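Local atomic coordinates of putative aminopeptidase (Leishmania major, PDB entry 5NTH), a protein that probably removes amino acids from the N termini of peptides as a manganese-dependent M17 leucyl aminopeptidase, and here binds the inhibitor actinonin. Residues Lys298-Asp303 / Asp388-Ile393; Ser452-Tyr457 / Thr524-Thr529. All coordinates share one frame; numbering follows the deposited sequence.

In the fold
Following the chain from the N terminus, K298-D303 comes first, at the end of strand 291-300 in the eight-stranded mixed sheet. Helix 323-341 and strand 349-361 follow before D388-I393, leading into helix 391-404, returns to the metals and closes contact 1 over 84 intervening residues. Contact 2 opens only after that: S452-Y457 leaves helix 439-452 for strand 456-458, and T524-T529 closes a 66-residue loop at the start of helix 528-536. The two loops are therefore in series, neither nesting nor crossing. Both contacts reach the same sheet of the catalytic domain, contact 1 at a central strand and contact 2 at a strand that is outermost within this chain, with centres 20 Å apart.

Contact 1 (Lys298-Asp303 / Asp388-Ile393); sequences KGIVYD and DAEGRI. With MN (manganese (II) ion), chain D; MN (manganese (II) ion), chain C; BB2 (actinonin), chain E; BCT (bicarbonate ion), chain B.
E390 meets K298 and D303 through its carboxylate, and two manganese ions account for the close spacing. The E390 chain bends at chi2 (-64°) and gives one oxygen to each metal: OE1 binds the chain D ion and OE2 the chain C ion. K298 arrives extended, CG anti to its backbone N, and crosses the E390 side chain at about a right angle; its NZ sits 2.0 Å from MN of chain C. K298 CD passes 3.7 Å from G391 CA, where no side chain intervenes. I300 packs obliquely on E390, CG1 3.9 Å from OE2. D303 reaches E390 tip to tip, carboxylate planes 51° apart; its OD2 bridges the ions, 1.9 Å from MN of chain D and a longer 2.7 Å from MN of chain C. D388 grips the chain D ion twice, with OD1 and its backbone O, its carboxylate turned 66° from that of D303. Actinonin O2 bridges both ions and O4 binds the chain D one, as a hydroxamate does. D321 adds a ligand to the chain C ion; K310 pairs with D388 OD2, and G305 and N361 bond D303 OD1. Strand 291-300 runs between strands 349-361 and 412-417, with K298 and I300 also packing on helix 391-404.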
loop_
_atom_site.group_PDB
_atom_site.type_symbol
_atom_site.label_atom_id
_atom_site.label_comp_id
_atom_site.label_asym_id
_atom_site.label_seq_id
_atom_site.Cartn_x
_atom_site.Cartn_y
_atom_site.Cartn_z
ATOM N N LYS A 298 27.320 16.034 2.338
ATOM C CA LYS A 298 26.448 15.560 1.276
ATOM C C LYS A 298 25.832 16.766 0.583
ATOM O O LYS A 298 25.018 17.474 1.177
ATOM C CB LYS A 298 25.365 14.622 1.850
ATOM C CG LYS A 298 24.296 14.112 0.869
ATOM C CD LYS A 298 23.352 13.116 1.542
ATOM C CE LYS A 298 21.946 13.128 0.949
ATOM N NZ LYS A 298 21.137 11.872 1.079
ATOM N N GLY A 299 26.253 17.001 -0.660
ATOM C CA GLY A 299 25.667 18.015 -1.534
ATOM C C GLY A 299 24.741 17.439 -2.611
ATOM O O GLY A 299 24.901 17.724 -3.812
ATOM N N ILE A 300 23.758 16.642 -2.209
ATOM C CA ILE A 300 22.784 16.139 -3.172
ATOM C C ILE A 300 21.759 17.244 -3.353
ATOM O O ILE A 300 20.931 17.494 -2.471
ATOM C CB ILE A 300 22.182 14.790 -2.746
ATOM C CG1 ILE A 300 23.255 13.695 -2.810
ATOM C CG2 ILE A 300 20.983 14.410 -3.590
ATOM C CD1 ILE A 300 23.859 13.409 -4.178
ATOM N N VAL A 301 21.861 17.934 -4.488
ATOM C CA VAL A 301 21.056 19.141 -4.725
ATOM C C VAL A 301 19.578 18.829 -4.918
ATOM O O VAL A 301 18.702 19.635 -4.570
ATOM C CB VAL A 301 21.573 19.988 -5.894
ATOM C CG1 VAL A 301 22.952 20.528 -5.539
ATOM C CG2 VAL A 301 21.545 19.227 -7.223
ATOM N N TYR A 302 19.317 17.651 -5.473
ATOM C CA TYR A 302 17.997 17.094 -5.435
ATOM C C TYR A 302 18.064 15.586 -5.431
ATOM O O TYR A 302 18.813 14.994 -6.215
ATOM C CB TYR A 302 17.212 17.586 -6.626
ATOM C CG TYR A 302 15.762 17.315 -6.478
ATOM C CD1 TYR A 302 15.028 17.910 -5.465
ATOM C CD2 TYR A 302 15.117 16.449 -7.330
ATOM C CE1 TYR A 302 13.671 17.659 -5.320
ATOM C CE2 TYR A 302 13.768 16.197 -7.198
ATOM C CZ TYR A 302 13.051 16.788 -6.187
ATOM O OH TYR A 302 11.707 16.540 -6.076
ATOM N N ASP A 303 17.286 14.973 -4.539
ATOM C CA ASP A 303 17.220 13.515 -4.445
ATOM C C ASP A 303 15.862 13.040 -4.882
ATOM O O ASP A 303 14.922 13.027 -4.091
ATOM C CB ASP A 303 17.516 13.010 -3.019
ATOM C CG ASP A 303 17.676 11.504 -2.970
ATOM O OD1 ASP A 303 17.768 10.936 -4.080
ATOM O OD2 ASP A 303 17.730 10.868 -1.864
ATOM N N ASP A 388 18.266 4.950 -3.864
ATOM C CA ASP A 388 17.936 6.063 -2.986
ATOM C C ASP A 388 18.856 6.239 -1.762
ATOM O O ASP A 388 18.760 7.280 -1.061
ATOM C CB ASP A 388 16.485 5.978 -2.538
ATOM C CG ASP A 388 15.985 7.274 -1.990
ATOM O OD1 ASP A 388 16.710 8.329 -2.040
ATOM O OD2 ASP A 388 14.872 7.228 -1.453
ATOM N N ALA A 389 19.733 5.261 -1.516
ATOM C CA ALA A 389 20.854 5.436 -0.604
ATOM C C ALA A 389 22.073 5.889 -1.388
ATOM O O ALA A 389 23.070 5.210 -1.514
ATOM C CB ALA A 389 21.127 4.180 0.180
ATOM N N GLU A 390 21.951 7.087 -1.909
ATOM C CA GLU A 390 22.959 7.742 -2.715
ATOM C C GLU A 390 23.956 8.578 -1.883
ATOM O O GLU A 390 25.035 8.915 -2.351
ATOM C CB GLU A 390 22.223 8.636 -3.723
ATOM C CG GLU A 390 21.783 10.029 -3.226
ATOM C CD GLU A 390 20.745 10.063 -2.085
ATOM O OE1 GLU A 390 19.971 9.087 -1.897
ATOM O OE2 GLU A 390 20.671 11.105 -1.360
ATOM N N GLY A 391 23.555 8.957 -0.670
ATOM C CA GLY A 391 24.365 9.815 0.201
ATOM C C GLY A 391 25.633 9.132 0.652
ATOM O O GLY A 391 26.718 9.638 0.420
ATOM N N ARG A 392 25.477 7.980 1.303
ATOM C CA ARG A 392 26.538 7.000 1.541
ATOM C C ARG A 392 27.618 6.964 0.470
ATOM O O ARG A 392 28.801 6.941 0.781
ATOM C CB ARG A 392 25.913 5.604 1.455
ATOM C CG ARG A 392 25.220 5.117 2.691
ATOM C CD ARG A 392 24.227 4.042 2.365
ATOM N NE ARG A 392 23.042 4.402 3.112
ATOM C CZ ARG A 392 22.510 3.729 4.133
ATOM N NH1 ARG A 392 21.437 4.243 4.743
ATOM N NH2 ARG A 392 22.994 2.540 4.545
ATOM N N ILE A 393 27.172 6.868 -0.786
ATOM C CA ILE A 393 28.046 6.588 -1.886
ATOM C C ILE A 393 28.888 7.765 -2.249
ATOM O O ILE A 393 30.092 7.656 -2.341
ATOM C CB ILE A 393 27.289 6.149 -3.123
ATOM C CG1 ILE A 393 26.731 4.732 -2.898
ATOM C CG2 ILE A 393 28.231 6.151 -4.314
ATOM C CD1 ILE A 393 25.820 4.222 -3.993
HETATM MN MN MN D . 18.233 9.146 -1.101
HETATM MN MN MN C . 19.478 11.786 -0.035
HETATM C C5 BB2 E . 16.732 8.530 2.917
HETATM C C3 BB2 E . 17.382 8.995 1.649
HETATM O O4 BB2 E . 16.712 8.987 0.654
HETATM N N1 BB2 E . 18.630 9.442 1.630
HETATM O O2 BB2 E . 19.182 9.908 0.416
HETATM C C6 BB2 E . 16.388 7.050 2.798
HETATM C C12 BB2 E . 15.255 6.772 3.733
HETATM O O13 BB2 E . 15.519 6.511 4.875
HETATM C C7 BB2 E . 17.632 6.211 3.116
HETATM C C8 BB2 E . 17.389 4.705 3.121
HETATM C C9 BB2 E . 17.093 4.166 1.729
HETATM C C10 BB2 E . 15.801 3.368 1.707
HETATM C C11 BB2 E . 15.977 2.017 2.379
HETATM N N14 BB2 E . 14.007 6.843 3.290
HETATM C C15 BB2 E . 12.874 6.618 4.181
HETATM C C16 BB2 E . 11.693 7.565 3.858
HETATM C C18 BB2 E . 10.297 6.967 4.089
HETATM C C17 BB2 E . 11.835 8.883 4.645
HETATM C C19 BB2 E . 12.567 5.140 4.223
HETATM O O20 BB2 E . 12.972 4.547 5.202
HETATM N N21 BB2 E . 11.888 4.497 3.247
HETATM C C22 BB2 E . 11.126 3.277 3.548
HETATM C C23 BB2 E . 11.736 4.809 1.817
HETATM C C24 BB2 E . 10.499 4.058 1.323
HETATM C C25 BB2 E . 10.035 3.180 2.469
HETATM C C26 BB2 E . 12.107 2.098 3.451
HETATM O O27 BB2 E . 13.091 2.133 4.495
HETATM C C BCT B . 21.810 7.358 2.100
HETATM O O1 BCT B . 22.664 7.923 1.416
HETATM O O2 BCT B . 22.076 6.429 2.882
HETATM O O3 BCT B . 20.563 7.757 1.954
#

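Contact 2 (Ser452-Tyr457 / Thr524-Thr529)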
loop_
_atom_site.group_PDB
_atom_site.type_symbol
_atom_site.label_atom_id
_atom_site.label_comp_id
_atom_site.label_asym_id
_atom_site.label_seq_id
_atom_site.Cartn_x
_atom_site.Cartn_y
_atom_site.Cartn_z
ATOM N N SER A 452 25.991 25.217 21.208
ATOM C CA SER A 452 25.640 25.902 19.959
ATOM C C SER A 452 24.150 26.032 19.713
ATOM O O SER A 452 23.766 26.808 18.879
ATOM C CB SER A 452 26.222 25.168 18.739
ATOM O OG SER A 452 25.546 23.958 18.473
ATOM N N GLY A 453 23.327 25.232 20.375
ATOM C CA GLY A 453 21.925 25.082 20.007
ATOM C C GLY A 453 21.621 24.305 18.723
ATOM O O GLY A 453 20.484 24.329 18.258
ATOM N N ASP A 454 22.636 23.665 18.132
ATOM C CA ASP A 454 22.480 22.705 17.021
ATOM C C ASP A 454 22.634 21.308 17.650
ATOM O O ASP A 454 23.712 20.702 17.648
ATOM C CB ASP A 454 23.577 22.886 15.958
ATOM C CG ASP A 454 23.371 24.097 15.041
ATOM O OD1 ASP A 454 22.431 24.893 15.223
ATOM O OD2 ASP A 454 24.178 24.258 14.095
ATOM N N LEU A 455 21.538 20.794 18.166
ATOM C CA LEU A 455 21.578 19.609 18.997
ATOM C C LEU A 455 21.987 18.306 18.281
ATOM O O LEU A 455 21.989 18.197 17.061
ATOM C CB LEU A 455 20.237 19.432 19.702
ATOM C CG LEU A 455 19.671 20.648 20.429
ATOM C CD1 LEU A 455 18.330 20.305 21.064
ATOM C CD2 LEU A 455 20.630 21.143 21.483
ATOM N N CYS A 456 22.321 17.327 19.114
ATOM C CA CYS A 456 23.068 16.147 18.755
ATOM C C CYS A 456 22.759 15.058 19.717
ATOM O O CYS A 456 22.494 15.320 20.887
ATOM C CB CYS A 456 24.536 16.398 18.949
ATOM S SG CYS A 456 25.299 17.055 17.519
ATOM N N TYR A 457 22.885 13.820 19.242
ATOM C CA TYR A 457 22.738 12.692 20.134
ATOM C C TYR A 457 23.404 11.507 19.520
ATOM O O TYR A 457 23.232 11.295 18.335
ATOM C CB TYR A 457 21.282 12.408 20.438
ATOM C CG TYR A 457 21.166 11.564 21.641
ATOM C CD1 TYR A 457 21.180 12.126 22.900
ATOM C CD2 TYR A 457 21.123 10.178 21.535
ATOM C CE1 TYR A 457 21.113 11.326 24.046
ATOM C CE2 TYR A 457 21.065 9.366 22.664
ATOM C CZ TYR A 457 21.067 9.943 23.915
ATOM O OH TYR A 457 20.976 9.162 25.020
ATOM N N THR A 524 16.962 25.444 8.474
ATOM C CA THR A 524 17.345 25.922 9.796
ATOM C C THR A 524 18.752 26.469 9.888
ATOM O O THR A 524 19.073 27.150 10.848
ATOM C CB THR A 524 17.199 24.841 10.883
ATOM O OG1 THR A 524 18.078 23.743 10.618
ATOM C CG2 THR A 524 15.762 24.365 10.955
ATOM N N GLY A 525 19.594 26.169 8.911
ATOM C CA GLY A 525 21.017 26.507 8.982
ATOM C C GLY A 525 21.835 25.541 9.839
ATOM O O GLY A 525 23.039 25.753 10.042
ATOM N N TYR A 526 21.192 24.479 10.339
ATOM C CA TYR A 526 21.847 23.509 11.199
ATOM C C TYR A 526 23.183 23.071 10.638
ATOM O O TYR A 526 23.281 22.762 9.457
ATOM C CB TYR A 526 20.999 22.272 11.357
ATOM C CG TYR A 526 21.553 21.294 12.351
ATOM C CD1 TYR A 526 22.735 20.568 12.098
ATOM C CD2 TYR A 526 20.912 21.078 13.545
ATOM C CE1 TYR A 526 23.246 19.667 13.018
ATOM C CE2 TYR A 526 21.412 20.163 14.454
ATOM C CZ TYR A 526 22.572 19.463 14.179
ATOM O OH TYR A 526 23.050 18.607 15.125
ATOM N N GLY A 527 24.181 23.012 11.520
ATOM C CA GLY A 527 25.493 22.520 11.198
ATOM C C GLY A 527 26.545 23.587 11.340
ATOM O O GLY A 527 27.657 23.297 11.754
ATOM N N VAL A 528 26.194 24.813 10.982
ATOM C CA VAL A 528 27.132 25.923 10.904
ATOM C C VAL A 528 27.724 26.254 12.265
ATOM O O VAL A 528 28.923 26.529 12.387
ATOM C CB VAL A 528 26.425 27.195 10.407
ATOM C CG1 VAL A 528 27.354 28.395 10.503
ATOM C CG2 VAL A 528 25.943 27.019 8.968
ATOM N N THR A 529 26.860 26.257 13.275
ATOM C CA THR A 529 27.231 26.649 14.625
ATOM C C THR A 529 27.659 25.440 15.458
ATOM O O THR A 529 28.338 25.598 16.498
ATOM C CB THR A 529 26.072 27.400 15.323
ATOM O OG1 THR A 529 25.564 28.425 14.458
ATOM C CG2 THR A 529 26.537 28.085 16.590
#
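D454 lies over one face of the Y526 ring while its carboxylate reaches the start of helix 528-536. CG anti to the carbonyl carbon (chi1 -76°) directs that carboxylate at the helix start. The two side chains slide past each other in opposite directions, carboxylate and ring planes only 14° apart and stacked, and D454 CB makes a CH-pi contact 4.0 Å from the centroid of the Y526 ring. Y526, its CG anti to the backbone N, brings its ring alongside D454, with the ring edge at L455 O; the very short approach of its OH there is doubtful. D454 OD2 accepts from G527 N at 2.9 Å and 161°, the donor standing above the carboxylate plane, and weakly from T529 N at 3.4 Å. S452 OG forms an ST turn by accepting from D454 N at 2.9 Å, and S452 CB meets T529 CG2 at 3.6 Å. Thus the turn between helix 439-452 and strand 456-458 packs against the start of helix 528-536, away from the annotated sites. D454 OD1 is bonded to N153, with R157 a long, weak ion-pair partner. N-H donors from the N-cap residue G527 and the first turn, including weakly L530, would probably stabilise this buried carboxylate's negative charge.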